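Local atomic coordinates of putative esterase (PDB entry 5VOL), a protein that hydrolyses ester bonds as a ferulic acid esterase of carbohydrate esterase family 1, probably releasing ferulate from arabinoxylan, and binds calcium. Residues G99-P104 against T187-E192; Y148-S153 against V196-E201. All coordinates share one frame; numbering follows the deposited sequence.

Contact 1: G99-P104 against T187-E192; sequences GYFDMP and TRSVIE. With IPA (isopropyl alcohol), chain R.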
loop_
_atom_site.group_PDB
_atom_site.type_symbol
_atom_site.label_atom_id
_atom_site.label_comp_id
_atom_site.label_asym_id
_atom_site.label_seq_id
_atom_site.Cartn_x
_atom_site.Cartn_y
_atom_site.Cartn_z
ATOM N N GLY C 99 -1.945 23.108 24.428
ATOM C CA GLY C 99 -3.010 22.243 24.908
ATOM C C GLY C 99 -4.398 22.595 24.425
ATOM O O GLY C 99 -4.620 23.699 23.935
ATOM N N TYR C 100 -5.334 21.658 24.592
ATOM C CA TYR C 100 -6.661 21.750 23.971
ATOM C C TYR C 100 -7.802 21.814 24.981
ATOM O O TYR C 100 -8.926 22.140 24.616
ATOM C CB TYR C 100 -6.878 20.552 23.000
ATOM C CG TYR C 100 -5.949 20.655 21.814
ATOM C CD1 TYR C 100 -6.198 21.577 20.812
ATOM C CD2 TYR C 100 -4.788 19.892 21.737
ATOM C CE1 TYR C 100 -5.333 21.728 19.748
ATOM C CE2 TYR C 100 -3.915 20.030 20.671
ATOM C CZ TYR C 100 -4.203 20.954 19.676
ATOM O OH TYR C 100 -3.362 21.136 18.601
ATOM N N PHE C 101 -7.525 21.513 26.247
ATOM C CA PHE C 101 -8.599 21.488 27.238
ATOM C C PHE C 101 -8.575 22.772 28.076
ATOM O O PHE C 101 -7.590 23.509 28.061
ATOM C CB PHE C 101 -8.468 20.259 28.138
ATOM C CG PHE C 101 -8.168 18.976 27.380
ATOM C CD1 PHE C 101 -8.924 18.614 26.280
ATOM C CD2 PHE C 101 -7.131 18.145 27.775
ATOM C CE1 PHE C 101 -8.657 17.437 25.575
ATOM C CE2 PHE C 101 -6.852 16.962 27.082
ATOM C CZ PHE C 101 -7.623 16.606 25.980
ATOM N N ASP C 102 -9.656 23.033 28.801
ATOM C CA ASP C 102 -9.710 24.191 29.694
ATOM C C ASP C 102 -8.740 24.034 30.852
ATOM O O ASP C 102 -8.814 23.072 31.627
ATOM C CB ASP C 102 -11.134 24.402 30.200
ATOM C CG ASP C 102 -11.946 25.247 29.266
ATOM O OD1 ASP C 102 -11.426 25.597 28.180
ATOM O OD2 ASP C 102 -13.099 25.587 29.610
ATOM N N MET C 103 -7.813 24.979 30.936
ATOM C CA MET C 103 -6.824 25.017 32.002
ATOM C C MET C 103 -6.918 26.349 32.766
ATOM O O MET C 103 -7.455 27.329 32.251
ATOM C CB MET C 103 -5.421 24.818 31.423
ATOM C CG MET C 103 -5.243 23.463 30.698
ATOM S SD MET C 103 -3.716 23.334 29.752
ATOM C CE MET C 103 -4.013 24.575 28.497
ATOM N N PRO C 104 -6.396 26.387 33.999
ATOM C CA PRO C 104 -6.431 27.639 34.789
ATOM C C PRO C 104 -5.690 28.779 34.090
ATOM O O PRO C 104 -4.481 28.679 33.884
ATOM C CB PRO C 104 -5.737 27.247 36.097
ATOM C CG PRO C 104 -4.956 26.036 35.782
ATOM C CD PRO C 104 -5.759 25.290 34.741
ATOM N N THR C 187 0.429 19.122 31.746
ATOM C CA THR C 187 0.628 17.754 32.204
ATOM C C THR C 187 -0.533 17.311 33.084
ATOM O O THR C 187 -1.124 16.252 32.850
ATOM C CB THR C 187 1.962 17.615 32.939
ATOM O OG1 THR C 187 3.014 17.873 32.010
ATOM C CG2 THR C 187 2.141 16.208 33.489
ATOM N N ARG C 188 -0.898 18.136 34.062
ATOM C CA ARG C 188 -2.041 17.824 34.920
ATOM C C ARG C 188 -3.332 17.691 34.124
ATOM O O ARG C 188 -4.137 16.808 34.399
ATOM C CB ARG C 188 -2.228 18.892 36.009
ATOM C CG ARG C 188 -1.080 18.963 37.012
ATOM C CD ARG C 188 -1.506 19.721 38.284
ATOM N NE ARG C 188 -1.959 21.094 38.036
ATOM C CZ ARG C 188 -1.158 22.159 38.012
ATOM N NH1 ARG C 188 0.154 22.024 38.194
ATOM N NH2 ARG C 188 -1.668 23.365 37.795
ATOM N N SER C 189 -3.529 18.584 33.158
ATOM C CA SER C 189 -4.731 18.587 32.320
ATOM C C SER C 189 -4.869 17.284 31.514
ATOM O O SER C 189 -5.967 16.755 31.350
ATOM C CB SER C 189 -4.712 19.787 31.367
ATOM O OG SER C 189 -5.892 19.849 30.576
ATOM N N VAL C 190 -3.745 16.780 31.023
ATOM C CA VAL C 190 -3.732 15.552 30.228
ATOM C C VAL C 190 -4.081 14.366 31.110
ATOM O O VAL C 190 -4.842 13.484 30.717
ATOM C CB VAL C 190 -2.370 15.344 29.558
ATOM C CG1 VAL C 190 -2.255 13.932 28.950
ATOM C CG2 VAL C 190 -2.176 16.397 28.488
ATOM N N ILE C 191 -3.552 14.372 32.327
ATOM C CA ILE C 191 -3.847 13.319 33.285
ATOM C C ILE C 191 -5.316 13.306 33.688
ATOM O O ILE C 191 -5.947 12.245 33.721
ATOM C CB ILE C 191 -2.976 13.459 34.543
ATOM C CG1 ILE C 191 -1.507 13.254 34.180
ATOM C CG2 ILE C 191 -3.414 12.460 35.606
ATOM C CD1 ILE C 191 -0.532 13.685 35.263
ATOM N N GLU C 192 -5.863 14.482 33.992
ATOM C CA GLU C 192 -7.251 14.578 34.423
ATOM C C GLU C 192 -8.187 14.176 33.294
ATOM O O GLU C 192 -9.286 13.674 33.531
ATOM C CB GLU C 192 -7.586 15.996 34.902
ATOM C CG GLU C 192 -6.692 16.489 36.059
ATOM C CD GLU C 192 -6.896 17.971 36.400
ATOM O OE1 GLU C 192 -7.734 18.642 35.750
ATOM O OE2 GLU C 192 -6.209 18.466 37.323
HETATM C C1 IPA R . 4.392 14.877 27.509
HETATM C C2 IPA R . 4.006 16.080 28.379
HETATM C C3 IPA R . 2.511 16.390 28.325
HETATM O O2 IPA R . 4.328 15.812 29.726
HETATM O O HOH W 1 -4.922 20.841 27.923
HETATM O O HOH W 2 -7.851 20.466 32.152
#

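Contact 2: Y148-S153 against V196-E201; sequences YGQRHS and VKYVME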
loop_
_atom_site.group_PDB
_atom_site.type_symbol
_atom_site.label_atom_id
_atom_site.label_comp_id
_atom_site.label_asym_id
_atom_site.label_seq_id
_atom_site.Cartn_x
_atom_site.Cartn_y
_atom_site.Cartn_z
ATOM N N TYR C 148 -12.054 15.297 22.870
ATOM C CA TYR C 148 -13.148 16.102 22.334
ATOM C C TYR C 148 -14.268 15.197 21.825
ATOM O O TYR C 148 -15.465 15.460 22.037
ATOM C CB TYR C 148 -12.682 17.000 21.185
ATOM C CG TYR C 148 -12.048 18.330 21.556
ATOM C CD1 TYR C 148 -11.652 18.618 22.856
ATOM C CD2 TYR C 148 -11.848 19.302 20.579
ATOM C CE1 TYR C 148 -11.060 19.871 23.172
ATOM C CE2 TYR C 148 -11.269 20.531 20.875
ATOM C CZ TYR C 148 -10.882 20.817 22.167
ATOM O OH TYR C 148 -10.298 22.048 22.412
ATOM N N GLY C 149 -13.875 14.136 21.125
ATOM C CA GLY C 149 -14.850 13.206 20.580
ATOM C C GLY C 149 -15.550 12.464 21.701
ATOM O O GLY C 149 -16.732 12.145 21.607
ATOM N N GLN C 150 -14.816 12.206 22.777
ATOM C CA GLN C 150 -15.355 11.499 23.923
ATOM C C GLN C 150 -16.377 12.360 24.688
ATOM O O GLN C 150 -17.452 11.882 25.067
ATOM C CB GLN C 150 -14.215 11.068 24.847
ATOM C CG GLN C 150 -13.367 9.899 24.324
ATOM C CD GLN C 150 -12.228 9.547 25.269
ATOM O OE1 GLN C 150 -11.661 10.429 25.916
ATOM N NE2 GLN C 150 -11.897 8.255 25.363
ATOM N N ARG C 151 -16.050 13.631 24.908
ATOM C CA ARG C 151 -16.914 14.484 25.726
ATOM C C ARG C 151 -17.880 15.315 24.872
ATOM O O ARG C 151 -18.821 15.908 25.396
ATOM C CB ARG C 151 -16.061 15.391 26.642
ATOM C CG ARG C 151 -15.478 14.656 27.857
ATOM C CD ARG C 151 -14.680 15.552 28.832
ATOM N NE ARG C 151 -13.468 16.082 28.219
ATOM C CZ ARG C 151 -13.382 17.294 27.683
ATOM N NH1 ARG C 151 -14.430 18.104 27.718
ATOM N NH2 ARG C 151 -12.244 17.704 27.128
ATOM N N HIS C 152 -17.671 15.342 23.557
ATOM C CA HIS C 152 -18.571 16.066 22.664
ATOM C C HIS C 152 -19.060 15.199 21.508
ATOM O O HIS C 152 -19.053 15.631 20.351
ATOM C CB HIS C 152 -17.897 17.313 22.112
ATOM C CG HIS C 152 -17.497 18.291 23.171
ATOM N ND1 HIS C 152 -18.367 19.235 23.677
ATOM C CD2 HIS C 152 -16.328 18.464 23.832
ATOM C CE1 HIS C 152 -17.747 19.953 24.597
ATOM N NE2 HIS C 152 -16.510 19.509 24.713
ATOM N N SER C 153 -19.508 13.993 21.835
ATOM C CA SER C 153 -19.965 13.044 20.823
ATOM C C SER C 153 -21.156 13.586 20.024
ATOM O O SER C 153 -21.423 13.125 18.907
ATOM C CB SER C 153 -20.314 11.715 21.478
ATOM O OG SER C 153 -21.376 11.857 22.401
ATOM N N VAL C 196 -7.748 7.153 28.003
ATOM C CA VAL C 196 -7.836 5.778 28.459
ATOM C C VAL C 196 -8.798 5.662 29.631
ATOM O O VAL C 196 -9.744 4.875 29.580
ATOM C CB VAL C 196 -6.460 5.241 28.857
ATOM C CG1 VAL C 196 -6.580 3.815 29.380
ATOM C CG2 VAL C 196 -5.498 5.305 27.653
ATOM N N LYS C 197 -8.577 6.468 30.673
ATOM C CA LYS C 197 -9.438 6.434 31.854
ATOM C C LYS C 197 -10.895 6.659 31.484
ATOM O O LYS C 197 -11.786 6.021 32.042
ATOM C CB LYS C 197 -9.005 7.482 32.894
ATOM C CG LYS C 197 -9.988 7.592 34.060
ATOM C CD LYS C 197 -9.531 8.571 35.151
ATOM C CE LYS C 197 -9.781 10.017 34.751
ATOM N NZ LYS C 197 -11.225 10.278 34.400
ATOM N N TYR C 198 -11.133 7.560 30.534
ATOM C CA TYR C 198 -12.489 7.909 30.140
ATOM C C TYR C 198 -13.268 6.691 29.664
ATOM O O TYR C 198 -14.456 6.549 29.954
ATOM C CB TYR C 198 -12.478 8.967 29.045
ATOM C CG TYR C 198 -13.827 9.602 28.852
ATOM C CD1 TYR C 198 -14.759 9.053 27.984
ATOM C CD2 TYR C 198 -14.179 10.745 29.556
ATOM C CE1 TYR C 198 -16.005 9.631 27.817
ATOM C CE2 TYR C 198 -15.416 11.329 29.392
ATOM C CZ TYR C 198 -16.326 10.763 28.523
ATOM O OH TYR C 198 -17.559 11.348 28.353
ATOM N N VAL C 199 -12.590 5.806 28.938
ATOM C CA VAL C 199 -13.220 4.571 28.482
ATOM C C VAL C 199 -13.287 3.544 29.606
ATOM O O VAL C 199 -14.305 2.897 29.791
ATOM C CB VAL C 199 -12.472 3.960 27.271
ATOM C CG1 VAL C 199 -13.161 2.655 26.817
ATOM C CG2 VAL C 199 -12.416 4.984 26.136
ATOM N N MET C 200 -12.205 3.413 30.366
ATOM C CA MET C 200 -12.123 2.405 31.429
ATOM C C MET C 200 -13.225 2.542 32.472
ATOM O O MET C 200 -13.722 1.544 32.983
ATOM C CB MET C 200 -10.777 2.484 32.140
ATOM C CG MET C 200 -9.578 2.403 31.236
ATOM S SD MET C 200 -8.641 0.920 31.578
ATOM C CE MET C 200 -9.740 -0.303 30.856
ATOM N N GLU C 201 -13.586 3.781 32.787
ATOM C CA GLU C 201 -14.569 4.061 33.827
ATOM C C GLU C 201 -15.978 4.195 33.263
ATOM O O GLU C 201 -16.907 4.562 33.975
ATOM C CB GLU C 201 -14.188 5.343 34.580
ATOM C CG GLU C 201 -14.389 6.600 33.756
ATOM C CD GLU C 201 -13.782 7.839 34.392
ATOM O OE1 GLU C 201 -13.107 7.709 35.441
ATOM O OE2 GLU C 201 -13.981 8.941 33.834
HETATM O O HOH W 3 -19.128 9.822 26.430
#

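Contact 1: G99-P104 against T187-E192
S189 reaches from helix 182-192 to F101 and M103, on a loop of this esterase of the alpha/beta-hydrolase fold that passes into the short strand 102-103. Its CB bond points at the loop, and the hydroxyl, anti to the backbone N (chi1 -178°), is extended toward F101 and M103. S189 OG lies at the edge of the F101 ring, in its plane, 3.5 Å from F101 CD2. A first torsion of -45° places F101 CG beside its own backbone N, and the second torsion turns the ring edge to the serine; R151 and Y148 of helix 140-151 also touch the ring. M103 comes alongside the same serine with its methylene, M103 CG standing 3.7 Å from S189 OG. M103 SD is 4.0 Å from S189 CB; M103 also packs on I185 of the helix.

No direct hydrogen bond joins the two segments, and two waters make the polar link. One accepts from F101 N at 3.2 Å and lies 3.0 Å from S189 OG. The other donates to D102 O at 2.8 Å. The buried serine hydroxyl is hydrogen-bonded to both waters, so the backbone of F101 and D102 is tied to the helix through water at two points, F101 N and D102 O. The second of these waters sits just 2.6 Å from S189 OG.

Contact 2: Y148-S153 against V196-E201
The ring of Y198 packs against Q150 and R151, mainly through nonpolar atoms. Q150 CB sits over one ring face in a CH-pi contact, 4.0 Å from the Y198 centroid and 25° off the ring normal, displaced toward the rim. Y198 CG is anti to its backbone N (chi1 -166°), which carries the ring out from helix 195-200 across to helix 140-151. The Q150 chain, extended beyond CG, runs past the tyrosine in the opposite direction, with amide and ring planes 31° apart. This brings Q150 OE1 to 3.5 Å from Y198 CB and Q150 NE2 to 3.4 Å from V199 CG2. R151 meets another part of the ring: R151 CG is 3.7 Å from Y198 CE2, and its guanidinium plane is steeply inclined to the ring.

In the alpha/beta-hydrolase fold, helix 140-151 follows strand 133-138 through a GxSxG sequence consistent with a nucleophile elbow, and the contact lies at the far, C-terminal end of that helix.

The polar contacts pass partly through water. A water donates to Q150 O at 3.0 Å and lies in the Y198 ring plane, at its edge, 2.9 Å from Y198 OH. The amide of Q150 is held by bonds beyond the pair: OE1 receives N147 ND2, and NE2 gives to C195 O in the first turn of helix 195-200. R151 NH1 makes a salt bridge with E109 of helix 108-123, while K197 NZ bridges to E201 OE2, just past the end of helix 195-200, at 3.1 Å.

Both contacts join the region of helices 182-192 and 195-200, consecutive in the chain, to the body of the fold, and their segments alternate along the sequence. Contact 1 is the more buried, pairing a loop and short strand with a helix; contact 2 is helix against helix and only partly buried, with the exposed K197-E201 salt bridge near the end of helix 195-200. Each is bridged by water, but the first centres on a small hydroxyl and the second on an aromatic face. With centres about 14 Å apart they also touch: Y100 O lies 2.6 Å from Y148 OH, a probable hydrogen bond, and F101 CD1 is 3.5 Å from R151 NH2.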